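Side-chain contact in intracellular serine protease (Bacillus licheniformis, PDB 4ZOQ), which probably acts as a subtilisin-like serine endopeptidase that cuts lanthipeptide precursors at a specific sequence: residues S52-D57 with A63-N68. Residues are numbered along the deposited sequence; the frame is centred on the assembly and turned at random.
Sequences SGLDLD and ASVNTN
Val65 pushes its two methyl groups against Leu54 and Leu56, one methyl to each leucine, and this small apolar cluster is the whole of the side-chain contact between 52-57 and 63-68. Val65 CG2 meets Leu54 CD2 at 3.8 Å, the two side chains lying alongside each other and running antiparallel. The other branch, Val65 CG1, reaches Leu56 CD2, also at 3.8 Å, and here the side chains are roughly perpendicular. With CG1 anti to the backbone N (chi1 172°), CG1 of Val65 faces Leu56 and CG2 faces Leu54. The first bond of the Leu54 side chain heads toward 63-68, and its CD2 branch makes the contact. Leu56 starts out across the line between the segments; its chi1 of -60° sets CG beside the backbone N, and an extended second torsion carries CD1 onward and away, leaving CD2 as the branch that faces Val65. Val65 CG2 also lies 4.2 Å from Leu56 O, so the valine borders backbone as well as methyls. The backbones stay well apart, with Leu56 CA and Val65 CA 6.7 Å from each other, and the gap is bridged mainly by methyl groups. Just beyond the valine, Asn66 OD1 accepts from Asn68 N at 3.0 Å, an Asx turn that bends the chain; the donor is tilted 23° from the amide carbonyl plane. Both segments belong to the loop between strands 46-51 and 71-72 of the subtilase fold; 52-57 follows directly on the predicted charge-relay Asp51. Leu54 packs on Thr88 and Ala91 of helix 86-97, which begins with the predicted charge-relay His86, and on Pro105 of strand 102-110, while Ser64 and Asn66 pair by backbone with Ile103 of that same strand.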
ATOM      1  N   SER B  52      -4.533   7.408  -3.351  1.00 35.28           N
ATOM      2  CA  SER B  52      -4.999   8.655  -3.971  1.00 39.68           C
ATOM      3  C   SER B  52      -6.517   8.857  -3.873  1.00 39.77           C
ATOM      4  O   SER B  52      -7.115   9.564  -4.693  1.00 41.30           O
ATOM      5  CB  SER B  52      -4.570   8.718  -5.438  1.00 34.96           C
ATOM      6  OG  SER B  52      -5.335   7.828  -6.223  1.00 35.56           O
ATOM      7  N   GLY B  53      -7.146   8.215  -2.901  1.00 34.74           N
ATOM      8  CA  GLY B  53      -8.586   8.313  -2.755  1.00 36.33           C
ATOM      9  C   GLY B  53      -9.253   7.101  -3.345  1.00 39.18           C
ATOM     10  O   GLY B  53      -8.628   6.070  -3.530  1.00 37.45           O
ATOM     11  N   LEU B  54     -10.520   7.215  -3.691  1.00 41.90           N
ATOM     12  CA  LEU B  54     -11.210   6.040  -4.179  1.00 38.48           C
ATOM     13  C   LEU B  54     -12.473   6.434  -4.890  1.00 41.71           C
ATOM     14  O   LEU B  54     -13.208   7.303  -4.443  1.00 48.35           O
ATOM     15  CB  LEU B  54     -11.507   5.078  -3.026  1.00 33.59           C
ATOM     16  CG  LEU B  54     -12.201   3.741  -3.288  1.00 37.03           C
ATOM     17  CD1 LEU B  54     -11.466   2.938  -4.349  1.00 36.02           C
ATOM     18  CD2 LEU B  54     -12.248   2.949  -2.028  1.00 31.38           C
ATOM     19  N   ASP B  55     -12.716   5.762  -6.003  1.00 43.14           N
ATOM     20  CA  ASP B  55     -13.950   5.888  -6.743  1.00 44.03           C
ATOM     21  C   ASP B  55     -15.053   5.132  -5.993  1.00 45.45           C
ATOM     22  O   ASP B  55     -15.288   3.941  -6.212  1.00 45.61           O
ATOM     23  CB  ASP B  55     -13.740   5.352  -8.162  1.00 45.24           C
ATOM     24  CG  ASP B  55     -14.914   5.607  -9.060  1.00 50.65           C
ATOM     25  OD1 ASP B  55     -15.563   6.664  -8.900  1.00 54.38           O
ATOM     26  OD2 ASP B  55     -15.175   4.756  -9.941  1.00 54.48           O
ATOM     27  N   LEU B  56     -15.721   5.863  -5.104  1.00 49.92           N
ATOM     28  CA  LEU B  56     -16.622   5.317  -4.079  1.00 51.60           C
ATOM     29  C   LEU B  56     -17.826   4.563  -4.628  1.00 46.69           C
ATOM     30  O   LEU B  56     -18.424   3.738  -3.929  1.00 44.80           O
ATOM     31  CB  LEU B  56     -17.101   6.450  -3.166  1.00 42.28           C
ATOM     32  CG  LEU B  56     -15.963   7.178  -2.447  1.00 48.56           C
ATOM     33  CD1 LEU B  56     -16.468   8.417  -1.714  1.00 45.98           C
ATOM     34  CD2 LEU B  56     -15.309   6.222  -1.471  1.00 44.80           C
ATOM     35  N   ASP B  57     -18.231   4.882  -5.850  1.00 45.75           N
ATOM     36  CA  ASP B  57     -19.418   4.241  -6.368  1.00 48.90           C
ATOM     37  C   ASP B  57     -19.115   3.313  -7.567  1.00 48.28           C
ATOM     38  O   ASP B  57     -20.021   2.961  -8.339  1.00 48.65           O
ATOM     39  CB  ASP B  57     -20.435   5.325  -6.760  1.00 52.47           C
ATOM     40  CG  ASP B  57     -21.864   4.818  -6.759  1.00 62.58           C
ATOM     41  OD1 ASP B  57     -22.197   3.988  -5.874  1.00 60.86           O
ATOM     42  OD2 ASP B  57     -22.647   5.230  -7.646  1.00 70.98           O
ATOM     43  N   ALA B  63     -19.846  -2.036  -2.747  1.00 44.25           N
ATOM     44  CA  ALA B  63     -20.334  -2.940  -1.677  1.00 40.48           C
ATOM     45  C   ALA B  63     -19.363  -3.130  -0.503  1.00 45.71           C
ATOM     46  O   ALA B  63     -19.794  -3.514   0.596  1.00 44.82           O
ATOM     47  CB  ALA B  63     -20.683  -4.310  -2.247  1.00 35.18           C
ATOM     48  N   SER B  64     -18.065  -2.935  -0.765  1.00 45.35           N
ATOM     49  CA  SER B  64     -16.975  -3.140   0.209  1.00 38.52           C
ATOM     50  C   SER B  64     -16.440  -1.848   0.784  1.00 42.24           C
ATOM     51  O   SER B  64     -15.661  -1.854   1.743  1.00 38.06           O
ATOM     52  CB  SER B  64     -15.802  -3.892  -0.430  1.00 41.27           C
ATOM     53  OG  SER B  64     -16.225  -5.113  -1.004  1.00 47.29           O
ATOM     54  N   VAL B  65     -16.773  -0.732   0.144  1.00 45.41           N
ATOM     55  CA  VAL B  65     -16.266   0.542   0.623  1.00 45.04           C
ATOM     56  C   VAL B  65     -16.878   0.822   1.987  1.00 48.56           C
ATOM     57  O   VAL B  65     -18.085   0.625   2.208  1.00 43.42           O
ATOM     58  CB  VAL B  65     -16.554   1.700  -0.348  1.00 49.49           C
ATOM     59  CG1 VAL B  65     -16.188   3.021   0.282  1.00 49.16           C
ATOM     60  CG2 VAL B  65     -15.770   1.504  -1.629  1.00 46.44           C
ATOM     61  N   ASN B  66     -15.998   1.181   2.917  1.00 45.96           N
ATOM     62  CA  ASN B  66     -16.375   1.656   4.233  1.00 48.26           C
ATOM     63  C   ASN B  66     -17.516   2.648   4.089  1.00 49.76           C
ATOM     64  O   ASN B  66     -17.373   3.663   3.413  1.00 54.31           O
ATOM     65  CB  ASN B  66     -15.161   2.289   4.925  1.00 42.37           C
ATOM     66  CG  ASN B  66     -15.394   2.545   6.394  1.00 47.36           C
ATOM     67  OD1 ASN B  66     -16.479   2.950   6.802  1.00 49.70           O
ATOM     68  ND2 ASN B  66     -14.369   2.293   7.205  1.00 41.49           N
ATOM     69  N   THR B  67     -18.636   2.368   4.743  1.00 51.99           N
ATOM     70  CA  THR B  67     -19.832   3.198   4.588  1.00 55.04           C
ATOM     71  C   THR B  67     -19.581   4.627   5.049  1.00 54.98           C
ATOM     72  O   THR B  67     -20.185   5.575   4.533  1.00 57.96           O
ATOM     73  CB  THR B  67     -21.035   2.597   5.359  1.00 55.23           C
ATOM     74  OG1 THR B  67     -20.620   2.239   6.684  1.00 60.46           O
ATOM     75  CG2 THR B  67     -21.534   1.337   4.671  1.00 52.72           C
ATOM     76  N   ASN B  68     -18.633   4.785   5.966  1.00 52.80           N
ATOM     77  CA  ASN B  68     -18.275   6.105   6.459  1.00 56.22           C
ATOM     78  C   ASN B  68     -17.334   6.809   5.493  1.00 58.11           C
ATOM     79  O   ASN B  68     -16.922   7.955   5.722  1.00 49.98           O
ATOM     80  CB  ASN B  68     -17.592   5.978   7.821  1.00 55.67           C
ATOM     81  CG  ASN B  68     -18.510   5.396   8.876  1.00 67.15           C
ATOM     82  OD1 ASN B  68     -19.737   5.473   8.755  1.00 66.37           O
ATOM     83  ND2 ASN B  68     -17.919   4.820   9.930  1.00 60.67           N
TER